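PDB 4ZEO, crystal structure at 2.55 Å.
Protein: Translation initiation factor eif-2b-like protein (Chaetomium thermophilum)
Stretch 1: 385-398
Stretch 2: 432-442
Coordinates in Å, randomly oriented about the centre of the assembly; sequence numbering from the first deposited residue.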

# COMPACT_ATOMS: atom_id res chain seq x y z
N GLY A 385 0.48 10.74 25.03
CA GLY A 385 0.34 12.08 24.48
C GLY A 385 1.19 12.29 23.22
O GLY A 385 1.30 13.40 22.69
N ALA A 386 1.82 11.21 22.76
CA ALA A 386 2.65 11.24 21.58
C ALA A 386 1.81 11.27 20.29
O ALA A 386 0.73 10.67 20.23
N LYS A 387 2.31 11.95 19.26
CA LYS A 387 1.63 11.99 17.98
C LYS A 387 1.72 10.64 17.25
O LYS A 387 2.79 10.01 17.19
N VAL A 388 0.61 10.21 16.66
CA VAL A 388 0.63 8.98 15.88
C VAL A 388 0.25 9.37 14.46
O VAL A 388 -0.87 9.78 14.19
N ILE A 389 1.23 9.28 13.57
CA ILE A 389 1.06 9.65 12.17
C ILE A 389 1.06 8.42 11.32
O ILE A 389 2.02 7.63 11.32
N VAL A 390 -0.03 8.27 10.57
CA VAL A 390 -0.17 7.13 9.67
C VAL A 390 0.04 7.59 8.24
O VAL A 390 -0.55 8.59 7.81
N LEU A 391 0.89 6.87 7.52
CA LEU A 391 1.22 7.15 6.12
C LEU A 391 0.55 6.14 5.21
O LEU A 391 0.74 4.92 5.38
N CYS A 392 -0.25 6.62 4.27
CA CYS A 392 -1.00 5.69 3.43
C CYS A 392 -1.49 6.33 2.11
O CYS A 392 -1.96 7.47 2.09
N GLU A 393 -1.44 5.56 1.03
CA GLU A 393 -1.91 6.02 -0.28
C GLU A 393 -3.43 6.00 -0.27
O GLU A 393 -4.04 5.13 0.35
N THR A 394 -4.05 6.92 -1.00
CA THR A 394 -5.50 7.03 -1.02
C THR A 394 -6.16 5.78 -1.57
O THR A 394 -7.28 5.45 -1.17
N ILE A 395 -5.47 5.09 -2.47
CA ILE A 395 -5.99 3.88 -3.14
C ILE A 395 -6.23 2.72 -2.13
O ILE A 395 -6.98 1.80 -2.40
N ASN A 396 -5.59 2.82 -0.97
CA ASN A 396 -5.74 1.85 0.11
C ASN A 396 -6.98 2.13 1.00
O ASN A 396 -7.31 1.32 1.85
N PHE A 397 -7.62 3.28 0.82
CA PHE A 397 -8.84 3.60 1.56
C PHE A 397 -10.04 2.85 1.05
O PHE A 397 -10.18 2.59 -0.15
N ASP A 398 -10.91 2.48 1.97
CA ASP A 398 -12.20 1.93 1.59
C ASP A 398 -13.09 3.13 1.35
O ASP A 398 -13.53 3.77 2.29
N ARG A 432 -9.29 6.54 16.94
CA ARG A 432 -9.10 7.19 18.22
C ARG A 432 -7.59 7.19 18.60
O ARG A 432 -7.12 8.02 19.39
N TYR A 433 -6.85 6.23 18.05
CA TYR A 433 -5.42 6.12 18.36
C TYR A 433 -4.57 6.66 17.23
O TYR A 433 -3.35 6.44 17.22
N ILE A 434 -5.21 7.32 16.27
CA ILE A 434 -4.49 7.94 15.17
C ILE A 434 -4.66 9.45 15.18
O ILE A 434 -5.77 9.96 15.12
N THR A 435 -3.54 10.17 15.30
CA THR A 435 -3.54 11.63 15.29
C THR A 435 -3.91 12.16 13.91
O THR A 435 -4.74 13.05 13.76
N GLY A 436 -3.27 11.62 12.88
CA GLY A 436 -3.57 12.05 11.54
C GLY A 436 -3.00 11.10 10.51
O GLY A 436 -2.09 10.32 10.81
N VAL A 437 -3.54 11.19 9.30
CA VAL A 437 -3.09 10.37 8.19
C VAL A 437 -2.52 11.25 7.07
O VAL A 437 -3.16 12.20 6.63
N ILE A 438 -1.32 10.93 6.59
CA ILE A 438 -0.78 11.66 5.45
C ILE A 438 -0.91 10.80 4.17
O ILE A 438 -0.38 9.69 4.11
N THR A 439 -1.56 11.35 3.15
CA THR A 439 -1.75 10.67 1.87
C THR A 439 -1.04 11.48 0.79
O THR A 439 -0.36 12.46 1.11
N GLU A 440 -1.10 11.01 -0.45
CA GLU A 440 -0.52 11.74 -1.56
C GLU A 440 -1.33 13.02 -1.93
O GLU A 440 -0.89 13.82 -2.76
N ILE A 441 -2.53 13.19 -1.35
CA ILE A 441 -3.34 14.36 -1.65
C ILE A 441 -2.73 15.63 -1.05
O ILE A 441 -2.48 15.68 0.13
N GLU A 442 -2.39 16.60 -1.89
CA GLU A 442 -1.82 17.86 -1.43
C GLU A 442 -2.78 19.03 -1.37
O GLU A 442 -2.63 19.91 -0.53

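The two stretches associate as neighbouring parallel strands, 387-391 and 436-438, so their side chains alternate between two faces of a shared sheet. On the face that carries V390 and V437, packing centres on V390, a buried valine with a t rotamer. Its CG2 lies 3.6 Å from CG2 of I434, a residue just before the partner strand that adopts m and t for chi1 and chi2, and its CB lies 4.2 Å from CG2 of V437. V437, also t, reaches in the other direction along the same face: its CG1 is 4.4 Å from CB of C392 and 4.0 Å from CZ of F397. F397 (chi1 m) points toward the second stretch and meets V437 CG1 with its ring edge, while the same CZ approaches CG2 of T439 at 3.7 Å.

The opposite face is built by I389, L391 and I438, all three with chi1 m and chi2 t. I438, level with L391, touches both residues of the first strand, its CD1 3.9 Å from CG2 of I389 and its CB 3.8 Å from CD2 of L391. The L391 side chain begins on this face, but its end comes nearer to the second stretch, which is what allows CD2 to reach I438. G436, paired with I389, contributes no side chain here.

Between these two layers the backbone holds the register. V390 turns both its polar backbone atoms to the second stretch: its N donates to G436 O (2.9 Å) and its O accepts from I438 N (2.7 Å), and C392 N continues the ladder to I438 O at 3.1 Å.

Toward the start of the first strand the ladder passes to a side chain. T435 points toward the first stretch in an m rotamer, and its OG1 accepts a nearly linear hydrogen bond from V388 N at 2.9 Å. The backbone of T435 returns the contact, with its N donating to V388 O (2.9 Å), so one threonine engages both polar backbone atoms of V388. V388 itself, t, lies sideways and brings CG1 to 3.4 Å from Y433 O. Further out, the aliphatic part of K387 touches the threonine methyl, CG to CG2 at 3.9 Å, before the end of the lysine leads away.

The other end closes with a more polar cluster around E440. Its side chain (chi1 p) sets off sideways, yet its carboxylate comes back to T394: OE1 accepts from T394 N at 2.8 Å, and OE2 accepts from T394 OG1 at 2.6 Å. The glutamate thus grips both the backbone and the side chain of a p-rotamer threonine at the start of the 3-10 segment. Water 1 extends this clasp by one residue, accepting from I395 N (3.1 Å) and donating to E440 OE2 (2.5 Å). The methyl of T394 remains available for packing, with CG2 3.5 Å from CG1 of I441 and 3.6 Å from OG1 of T439. That T439 hydroxyl, in a p rotamer, accepts from I441 N at 3.1 Å, bracing the turn that presents E440.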

# COMPACT_ATOMS: atom_id res chain seq x y z
CB ALA A 386 3.60 10.05 21.58
CB LYS A 387 2.22 13.09 17.09
CG LYS A 387 1.40 14.36 17.07
CD LYS A 387 1.87 15.34 15.97
CE LYS A 387 3.18 16.02 16.29
NZ LYS A 387 2.97 17.08 17.32
CB VAL A 388 -0.32 7.89 16.46
CG1 VAL A 388 -0.37 6.64 15.56
CG2 VAL A 388 0.12 7.51 17.87
CB ILE A 389 2.17 10.60 11.68
CG1 ILE A 389 2.27 11.78 12.64
CG2 ILE A 389 1.89 11.10 10.27
CD1 ILE A 389 3.16 12.90 12.15
CB VAL A 390 -1.54 6.46 9.82
CG1 VAL A 390 -1.76 5.44 8.68
CG2 VAL A 390 -1.68 5.82 11.19
CB LEU A 391 2.72 7.12 5.90
CG LEU A 391 3.58 7.91 6.89
CD1 LEU A 391 5.08 7.70 6.62
CD2 LEU A 391 3.21 9.39 6.82
CB CYS A 392 -2.19 5.15 4.25
SG CYS A 392 -3.09 3.78 3.56
CB GLU A 393 -1.36 5.12 -1.41
CG GLU A 393 0.16 5.08 -1.48
CD GLU A 393 0.82 3.99 -0.60
OE1 GLU A 393 0.18 3.46 0.35
OE2 GLU A 393 1.99 3.65 -0.88
CB THR A 394 -5.99 8.25 -1.87
OG1 THR A 394 -5.52 8.12 -3.21
CG2 THR A 394 -5.48 9.52 -1.30
CB ILE A 395 -5.01 3.42 -4.28
CG1 ILE A 395 -5.67 2.43 -5.25
CG2 ILE A 395 -3.73 2.80 -3.72
CD1 ILE A 395 -6.54 3.03 -6.29
CB ASN A 396 -4.47 1.84 0.98
CG ASN A 396 -3.28 1.17 0.30
OD1 ASN A 396 -3.41 0.11 -0.30
ND2 ASN A 396 -2.12 1.81 0.37
CB PHE A 397 -9.15 5.10 1.51
CG PHE A 397 -8.29 5.94 2.39
CD1 PHE A 397 -6.91 5.94 2.22
CD2 PHE A 397 -8.84 6.79 3.33
CE1 PHE A 397 -6.09 6.73 3.01
CE2 PHE A 397 -8.04 7.59 4.13
CZ PHE A 397 -6.66 7.56 3.97
CB ASP A 398 -12.75 1.03 2.69
CG ASP A 398 -14.01 0.31 2.27
OD1 ASP A 398 -14.81 -0.05 3.15
OD2 ASP A 398 -14.19 0.09 1.06
CB ARG A 432 -10.00 6.47 19.24
CG ARG A 432 -9.66 6.58 20.68
CD ARG A 432 -10.24 5.40 21.51
NE ARG A 432 -11.60 5.02 21.12
CZ ARG A 432 -11.98 3.76 20.86
NH1 ARG A 432 -13.23 3.51 20.51
NH2 ARG A 432 -11.11 2.76 20.96
CB TYR A 433 -5.02 4.68 18.67
CG TYR A 433 -5.89 4.04 19.72
CD1 TYR A 433 -5.87 4.50 21.05
CD2 TYR A 433 -6.72 2.97 19.40
CE1 TYR A 433 -6.67 3.92 22.00
CE2 TYR A 433 -7.52 2.38 20.36
CZ TYR A 433 -7.49 2.85 21.65
OH TYR A 433 -8.28 2.28 22.59
CB ILE A 434 -4.94 7.36 13.81
CG1 ILE A 434 -4.79 5.84 13.82
CG2 ILE A 434 -4.16 7.99 12.65
CD1 ILE A 434 -5.60 5.13 12.74
CB THR A 435 -2.17 12.20 15.70
OG1 THR A 435 -1.81 11.70 16.99
CG2 THR A 435 -2.19 13.73 15.75
CB VAL A 437 -4.24 9.54 7.59
CG1 VAL A 437 -3.70 8.61 6.48
CG2 VAL A 437 -4.89 8.72 8.67
CB ILE A 438 0.69 12.03 5.67
CG1 ILE A 438 0.85 12.95 6.86
CG2 ILE A 438 1.27 12.68 4.41
CD1 ILE A 438 2.31 13.31 7.14
CB THR A 439 -3.24 10.49 1.46
OG1 THR A 439 -3.79 11.75 1.04
CG2 THR A 439 -4.08 9.90 2.60
CB GLU A 440 -0.37 10.82 -2.78
CG GLU A 440 -1.65 10.51 -3.56
CD GLU A 440 -2.36 9.26 -3.10
OE1 GLU A 440 -2.21 8.86 -1.93
OE2 GLU A 440 -3.07 8.65 -3.93
CB ILE A 441 -4.77 14.23 -1.16
CG1 ILE A 441 -5.42 12.97 -1.71
CG2 ILE A 441 -5.57 15.48 -1.54
CD1 ILE A 441 -5.32 12.84 -3.20
CB GLU A 442 -0.61 18.23 -2.30
CG GLU A 442 0.59 17.33 -2.06
CD GLU A 442 1.78 17.65 -2.94
OE1 GLU A 442 2.78 18.18 -2.39
OE2 GLU A 442 1.71 17.41 -4.16
O HOH W 1 -3.00 6.17 -4.09